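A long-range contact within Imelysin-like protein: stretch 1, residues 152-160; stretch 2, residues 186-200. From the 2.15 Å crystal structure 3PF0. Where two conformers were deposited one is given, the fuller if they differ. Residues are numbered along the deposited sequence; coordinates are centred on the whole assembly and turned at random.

Stretch 1 (152-160) ALTAEQLAN
Stretch 2 186-200: CAYVMSASSALGTRL

A short, irregular segment packs against one side of a long helix in a small, mostly apolar contact that buries 431 Å² in all and has a serine at its centre. Residues 186-200 are helical throughout, part of a longer helix; in the other stretch Leu153 and Thr154 are extended (phi/psi -65/140° and -112/158°), and 155-159 take helical phi/psi values. The two run in the same general direction: Leu153 CA lies 6.0 Å from Ala187 CA, and Ala155 CA only 4.0 Å from Ser191 CA, while Ala159 reaches Arg199. The turn is braced internally by Thr154 N donating to Gln157 OE1 (3.2 Å) and by a weak bond from Gln157 N to Thr154 OG1 (3.3 Å).

Ser191 (chi1 m) points toward the segment, its OG 2.7 Å from Leu153 O and 2.8 Å from Ala187 O, one turn back; which carbonyl takes its proton is not settled. Small residues allow the close approach here: Ala155 CA makes a CA-H...O contact with Ser191 O (3.6 Å), and Ala155 CB lies 3.4 Å from Ser194 OG (chi1 t) and 4.4 Å from Ala195 CB.

Two buried leucines, Leu153 and Leu158, add apolar contacts to those of Ala155. Leu153 (t, p) points toward the helix and sets CD2 3.7 Å from CD1 of Tyr188 (chi1 t, chi2 86°), obliquely to the ring; Tyr188 OH is hydrogen-bonded elsewhere in the structure. Leu158 (m, t) brings CD1 to 4.2 Å from Ala192 CB and 4.1 Å from Ala195 CB.

At the exposed end, Arg199 (m, t, t, chi4 -85°) extends so that its guanidinium edge meets Ala159, with NH2 4.2 Å from Ala159 CA. Water 1 bridges them, donating to Ala159 O (3.0 Å) and accepting from Arg199 NH2 (3.1 Å).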

ATOM      1  N   ALA A 152     -14.629 -26.516  -1.865  1.00 49.60           N
ATOM      2  CA  ALA A 152     -13.409 -27.035  -2.491  1.00 48.93           C
ATOM      3  C   ALA A 152     -12.903 -26.028  -3.550  1.00 50.58           C
ATOM      4  O   ALA A 152     -12.591 -26.387  -4.691  1.00 51.39           O
ATOM      5  CB  ALA A 152     -13.684 -28.400  -3.116  1.00 50.91           C
ATOM      6  N   LEU A 153     -12.842 -24.757  -3.152  1.00 43.73           N
ATOM      7  CA  LEU A 153     -12.393 -23.656  -3.993  1.00 41.76           C
ATOM      8  C   LEU A 153     -10.915 -23.807  -4.361  1.00 43.54           C
ATOM      9  O   LEU A 153     -10.102 -24.234  -3.535  1.00 43.26           O
ATOM     10  CB  LEU A 153     -12.627 -22.332  -3.236  1.00 40.66           C
ATOM     11  CG  LEU A 153     -12.439 -21.011  -3.993  1.00 43.45           C
ATOM     12  CD1 LEU A 153     -13.422 -20.862  -5.154  1.00 42.25           C
ATOM     13  CD2 LEU A 153     -12.589 -19.847  -3.049  1.00 45.12           C
ATOM     14  N   THR A 154     -10.581 -23.485  -5.611  1.00 38.77           N
ATOM     15  CA  THR A 154      -9.195 -23.506  -6.074  1.00 37.60           C
ATOM     16  C   THR A 154      -8.767 -22.066  -6.338  1.00 38.10           C
ATOM     17  O   THR A 154      -9.623 -21.213  -6.568  1.00 36.68           O
ATOM     18  CB  THR A 154      -9.006 -24.383  -7.321  1.00 43.39           C
ATOM     19  OG1 THR A 154      -9.686 -23.770  -8.411  1.00 44.43           O
ATOM     20  CG2 THR A 154      -9.477 -25.825  -7.127  1.00 41.34           C
ATOM     21  N   ALA A 155      -7.445 -21.807  -6.330  1.00 33.51           N
ATOM     22  CA  ALA A 155      -6.857 -20.499  -6.631  1.00 31.56           C
ATOM     23  C   ALA A 155      -7.275 -19.988  -8.014  1.00 35.79           C
ATOM     24  O   ALA A 155      -7.599 -18.813  -8.157  1.00 35.36           O
ATOM     25  CB  ALA A 155      -5.349 -20.599  -6.570  1.00 31.61           C
ATOM     26  N   GLU A 156      -7.288 -20.883  -9.026  1.00 33.89           N
ATOM     27  CA  GLU A 156      -7.601 -20.556 -10.424  1.00 33.70           C
ATOM     28  C   GLU A 156      -9.061 -20.152 -10.591  1.00 37.41           C
ATOM     29  O   GLU A 156      -9.364 -19.290 -11.410  1.00 37.52           O
ATOM     30  CB  GLU A 156      -7.257 -21.730 -11.359  1.00 35.81           C
ATOM     31  CG  GLU A 156      -5.793 -22.158 -11.322  1.00 44.51           C
ATOM     32  CD  GLU A 156      -5.344 -22.986 -10.127  1.00 66.96           C
ATOM     33  OE1 GLU A 156      -6.209 -23.579  -9.441  1.00 52.40           O
ATOM     34  OE2 GLU A 156      -4.123 -23.009  -9.854  1.00 69.83           O
ATOM     35  N   GLN A 157      -9.951 -20.733  -9.785  1.00 34.54           N
ATOM     36  CA  GLN A 157     -11.386 -20.439  -9.820  1.00 35.02           C
ATOM     37  C   GLN A 157     -11.703 -19.002  -9.417  1.00 37.65           C
ATOM     38  O   GLN A 157     -12.669 -18.444  -9.925  1.00 37.76           O
ATOM     39  CB  GLN A 157     -12.145 -21.402  -8.912  1.00 37.04           C
ATOM     40  CG  GLN A 157     -12.470 -22.729  -9.589  1.00 48.52           C
ATOM     41  CD  GLN A 157     -13.303 -23.616  -8.703  1.00 63.55           C
ATOM     42  OE1 GLN A 157     -13.109 -23.698  -7.487  1.00 51.22           O
ATOM     43  NE2 GLN A 157     -14.251 -24.304  -9.301  1.00 67.97           N
ATOM     44  N   LEU A 158     -10.883 -18.398  -8.539  1.00 34.16           N
ATOM     45  CA  LEU A 158     -11.044 -17.018  -8.061  1.00 33.69           C
ATOM     46  C   LEU A 158     -10.868 -15.963  -9.160  1.00 41.47           C
ATOM     47  O   LEU A 158     -11.438 -14.872  -9.033  1.00 41.18           O
ATOM     48  CB  LEU A 158     -10.070 -16.735  -6.932  1.00 32.35           C
ATOM     49  CG  LEU A 158     -10.446 -17.341  -5.589  1.00 35.95           C
ATOM     50  CD1 LEU A 158      -9.299 -17.269  -4.649  1.00 34.55           C
ATOM     51  CD2 LEU A 158     -11.657 -16.633  -4.973  1.00 37.19           C
ATOM     52  N   ALA A 159     -10.127 -16.301 -10.255  1.00 40.02           N
ATOM     53  CA  ALA A 159      -9.900 -15.431 -11.414  1.00 41.14           C
ATOM     54  C   ALA A 159     -11.218 -15.017 -12.074  1.00 46.83           C
ATOM     55  O   ALA A 159     -11.297 -13.912 -12.630  1.00 47.43           O
ATOM     56  CB  ALA A 159      -9.011 -16.134 -12.437  1.00 42.49           C
ATOM     57  N   ASN A 160     -12.242 -15.908 -12.016  1.00 43.13           N
ATOM     58  CA  ASN A 160     -13.553 -15.630 -12.594  0.50 43.63           C
ATOM     59  C   ASN A 160     -14.523 -15.103 -11.521  1.00 46.45           C
ATOM     60  O   ASN A 160     -15.662 -14.739 -11.842  1.00 47.94           O
ATOM     61  CB  ASN A 160     -14.119 -16.865 -13.307  0.50 45.72           C
ATOM     62  CG  ASN A 160     -15.175 -16.537 -14.334  0.50 62.16           C
ATOM     63  OD1 ASN A 160     -14.989 -15.685 -15.214  0.50 54.96           O
ATOM     64  ND2 ASN A 160     -16.316 -17.198 -14.234  0.50 54.14           N
ATOM     65  N   CYS A 186     -10.546 -23.065   5.256  1.00 37.72           N
ATOM     66  CA  CYS A 186      -9.146 -23.417   5.035  1.00 38.16           C
ATOM     67  C   CYS A 186      -8.803 -23.416   3.546  1.00 40.20           C
ATOM     68  O   CYS A 186      -7.772 -22.862   3.156  1.00 38.60           O
ATOM     69  CB  CYS A 186      -8.845 -24.766   5.666  1.00 40.01           C
ATOM     70  SG  CYS A 186      -7.833 -24.651   7.151  1.00 44.19           S
ATOM     71  N   ALA A 187      -9.699 -24.003   2.718  1.00 36.68           N
ATOM     72  CA  ALA A 187      -9.554 -24.077   1.266  1.00 35.31           C
ATOM     73  C   ALA A 187      -9.568 -22.678   0.666  1.00 35.21           C
ATOM     74  O   ALA A 187      -8.840 -22.434  -0.294  1.00 34.41           O
ATOM     75  CB  ALA A 187     -10.662 -24.934   0.653  1.00 36.64           C
ATOM     76  N   TYR A 188     -10.373 -21.762   1.242  1.00 29.85           N
ATOM     77  CA  TYR A 188     -10.461 -20.380   0.775  1.00 28.23           C
ATOM     78  C   TYR A 188      -9.161 -19.619   1.048  1.00 30.89           C
ATOM     79  O   TYR A 188      -8.714 -18.876   0.186  1.00 31.32           O
ATOM     80  CB  TYR A 188     -11.664 -19.618   1.411  1.00 28.98           C
ATOM     81  CG  TYR A 188     -11.639 -18.138   1.074  1.00 29.57           C
ATOM     82  CD1 TYR A 188     -12.216 -17.661  -0.100  1.00 30.30           C
ATOM     83  CD2 TYR A 188     -10.933 -17.232   1.870  1.00 29.74           C
ATOM     84  CE1 TYR A 188     -12.113 -16.318  -0.461  1.00 29.81           C
ATOM     85  CE2 TYR A 188     -10.822 -15.889   1.516  1.00 29.56           C
ATOM     86  CZ  TYR A 188     -11.425 -15.435   0.356  1.00 35.29           C
ATOM     87  OH  TYR A 188     -11.304 -14.115   0.003  1.00 32.48           O
ATOM     88  N   VAL A 189      -8.604 -19.742   2.263  1.00 27.79           N
ATOM     89  CA  VAL A 189      -7.406 -19.012   2.694  1.00 27.11           C
ATOM     90  C   VAL A 189      -6.223 -19.436   1.821  1.00 31.30           C
ATOM     91  O   VAL A 189      -5.446 -18.576   1.394  1.00 30.18           O
ATOM     92  CB  VAL A 189      -7.147 -19.180   4.225  1.00 30.54           C
ATOM     93  CG1 VAL A 189      -5.758 -18.678   4.635  1.00 29.19           C
ATOM     94  CG2 VAL A 189      -8.245 -18.478   5.040  1.00 29.79           C
HETATM   95  N   MSE A 190      -6.136 -20.739   1.501  1.00 28.78           N
HETATM   96  CA  MSE A 190      -5.098 -21.281   0.624  1.00 29.51           C
HETATM   97  C   MSE A 190      -5.288 -20.791  -0.803  1.00 34.84           C
HETATM   98  O   MSE A 190      -4.313 -20.357  -1.426  1.00 34.30           O
HETATM   99  CB  MSE A 190      -5.102 -22.810   0.660  1.00 32.68           C
HETATM  100  CG  MSE A 190      -4.524 -23.390   1.947  1.00 39.72           C
HETATM  101 SE   MSE A 190      -4.822 -25.309   2.010  0.75 49.41          SE
HETATM  102  CE  MSE A 190      -3.638 -25.864   0.535  1.00 46.20           C
ATOM    103  N   SER A 191      -6.546 -20.812  -1.307  1.00 31.99           N
ATOM    104  CA  SER A 191      -6.880 -20.353  -2.670  1.00 31.58           C
ATOM    105  C   SER A 191      -6.628 -18.860  -2.846  1.00 34.58           C
ATOM    106  O   SER A 191      -6.018 -18.471  -3.838  1.00 33.50           O
ATOM    107  CB  SER A 191      -8.339 -20.651  -3.002  1.00 34.55           C
ATOM    108  OG  SER A 191      -8.542 -22.048  -3.082  1.00 45.30           O
ATOM    109  N   ALA A 192      -7.094 -18.025  -1.888  1.00 31.15           N
ATOM    110  CA  ALA A 192      -6.937 -16.579  -1.985  1.00 30.27           C
ATOM    111  C   ALA A 192      -5.489 -16.146  -1.859  1.00 31.22           C
ATOM    112  O   ALA A 192      -5.069 -15.313  -2.640  1.00 31.19           O
ATOM    113  CB  ALA A 192      -7.811 -15.870  -0.958  1.00 31.29           C
ATOM    114  N   SER A 193      -4.708 -16.717  -0.926  1.00 28.19           N
ATOM    115  CA  SER A 193      -3.292 -16.359  -0.776  1.00 27.05           C
ATOM    116  C   SER A 193      -2.470 -16.841  -2.007  1.00 31.21           C
ATOM    117  O   SER A 193      -1.597 -16.107  -2.490  1.00 31.14           O
ATOM    118  CB  SER A 193      -2.723 -16.886   0.542  1.00 29.43           C
ATOM    119  OG  SER A 193      -2.948 -18.276   0.705  1.00 36.71           O
ATOM    120  N   SER A 194      -2.827 -18.007  -2.581  1.00 27.93           N
ATOM    121  CA  SER A 194      -2.198 -18.530  -3.802  1.00 27.26           C
ATOM    122  C   SER A 194      -2.509 -17.631  -5.010  1.00 33.11           C
ATOM    123  O   SER A 194      -1.596 -17.307  -5.775  1.00 32.86           O
ATOM    124  CB  SER A 194      -2.665 -19.953  -4.088  1.00 30.05           C
ATOM    125  OG  SER A 194      -2.208 -20.426  -5.347  1.00 37.95           O
ATOM    126  N   ALA A 195      -3.795 -17.228  -5.184  1.00 30.69           N
ATOM    127  CA  ALA A 195      -4.192 -16.348  -6.286  1.00 30.59           C
ATOM    128  C   ALA A 195      -3.504 -14.997  -6.142  1.00 33.89           C
ATOM    129  O   ALA A 195      -3.049 -14.437  -7.135  1.00 33.63           O
ATOM    130  CB  ALA A 195      -5.706 -16.182  -6.324  1.00 31.57           C
ATOM    131  N   LEU A 196      -3.364 -14.515  -4.890  1.00 31.13           N
ATOM    132  CA  LEU A 196      -2.691 -13.258  -4.569  1.00 31.30           C
ATOM    133  C   LEU A 196      -1.203 -13.344  -4.937  1.00 35.49           C
ATOM    134  O   LEU A 196      -0.705 -12.457  -5.627  1.00 36.39           O
ATOM    135  CB  LEU A 196      -2.881 -12.932  -3.086  1.00 31.22           C
ATOM    136  CG  LEU A 196      -2.444 -11.566  -2.593  1.00 35.95           C
ATOM    137  CD1 LEU A 196      -3.007 -10.469  -3.454  1.00 36.28           C
ATOM    138  CD2 LEU A 196      -2.917 -11.363  -1.177  1.00 38.09           C
ATOM    139  N   GLY A 197      -0.547 -14.436  -4.546  1.00 31.38           N
ATOM    140  CA  GLY A 197       0.853 -14.710  -4.872  1.00 31.96           C
ATOM    141  C   GLY A 197       1.149 -14.651  -6.359  1.00 36.58           C
ATOM    142  O   GLY A 197       2.097 -13.980  -6.777  1.00 36.73           O
ATOM    143  N   THR A 198       0.285 -15.285  -7.170  1.00 33.07           N
ATOM    144  CA  THR A 198       0.395 -15.313  -8.635  1.00 32.84           C
ATOM    145  C   THR A 198       0.316 -13.889  -9.219  1.00 36.28           C
ATOM    146  O   THR A 198       1.114 -13.552 -10.084  1.00 35.66           O
ATOM    147  CB  THR A 198      -0.696 -16.218  -9.233  1.00 39.08           C
ATOM    148  OG1 THR A 198      -0.531 -17.539  -8.721  1.00 38.93           O
ATOM    149  CG2 THR A 198      -0.675 -16.246 -10.773  1.00 37.97           C
ATOM    150  N   ARG A 199      -0.634 -13.065  -8.739  1.00 32.54           N
ATOM    151  CA  ARG A 199      -0.821 -11.698  -9.232  1.00 31.91           C
ATOM    152  C   ARG A 199       0.374 -10.808  -8.887  1.00 35.66           C
ATOM    153  O   ARG A 199       0.819 -10.039  -9.735  1.00 35.18           O
ATOM    154  CB  ARG A 199      -2.120 -11.087  -8.681  1.00 29.77           C
ATOM    155  CG  ARG A 199      -3.368 -11.681  -9.314  1.00 37.53           C
ATOM    156  CD  ARG A 199      -4.639 -11.124  -8.691  1.00 35.98           C
ATOM    157  NE  ARG A 199      -5.828 -11.773  -9.253  1.00 36.21           N
ATOM    158  CZ  ARG A 199      -6.432 -11.396 -10.375  1.00 45.72           C
ATOM    159  NH1 ARG A 199      -5.983 -10.351 -11.064  1.00 36.41           N
ATOM    160  NH2 ARG A 199      -7.501 -12.045 -10.810  1.00 33.24           N
ATOM    161  N   LEU A 200       0.894 -10.923  -7.654  1.00 32.70           N
ATOM    162  CA  LEU A 200       2.031 -10.138  -7.172  1.00 33.00           C
ATOM    163  C   LEU A 200       3.331 -10.490  -7.895  1.00 39.56           C
ATOM    164  O   LEU A 200       4.122  -9.586  -8.189  1.00 40.52           O
ATOM    165  CB  LEU A 200       2.206 -10.309  -5.648  1.00 32.15           C
ATOM    166  CG  LEU A 200       1.069  -9.748  -4.781  1.00 35.06           C
ATOM    167  CD1 LEU A 200       1.184 -10.223  -3.345  1.00 34.44           C
ATOM    168  CD2 LEU A 200       1.035  -8.256  -4.831  1.00 36.62           C
TER
HETATM  169  O   HOH W   1      -9.222 -11.882 -13.391  1.00 45.28           O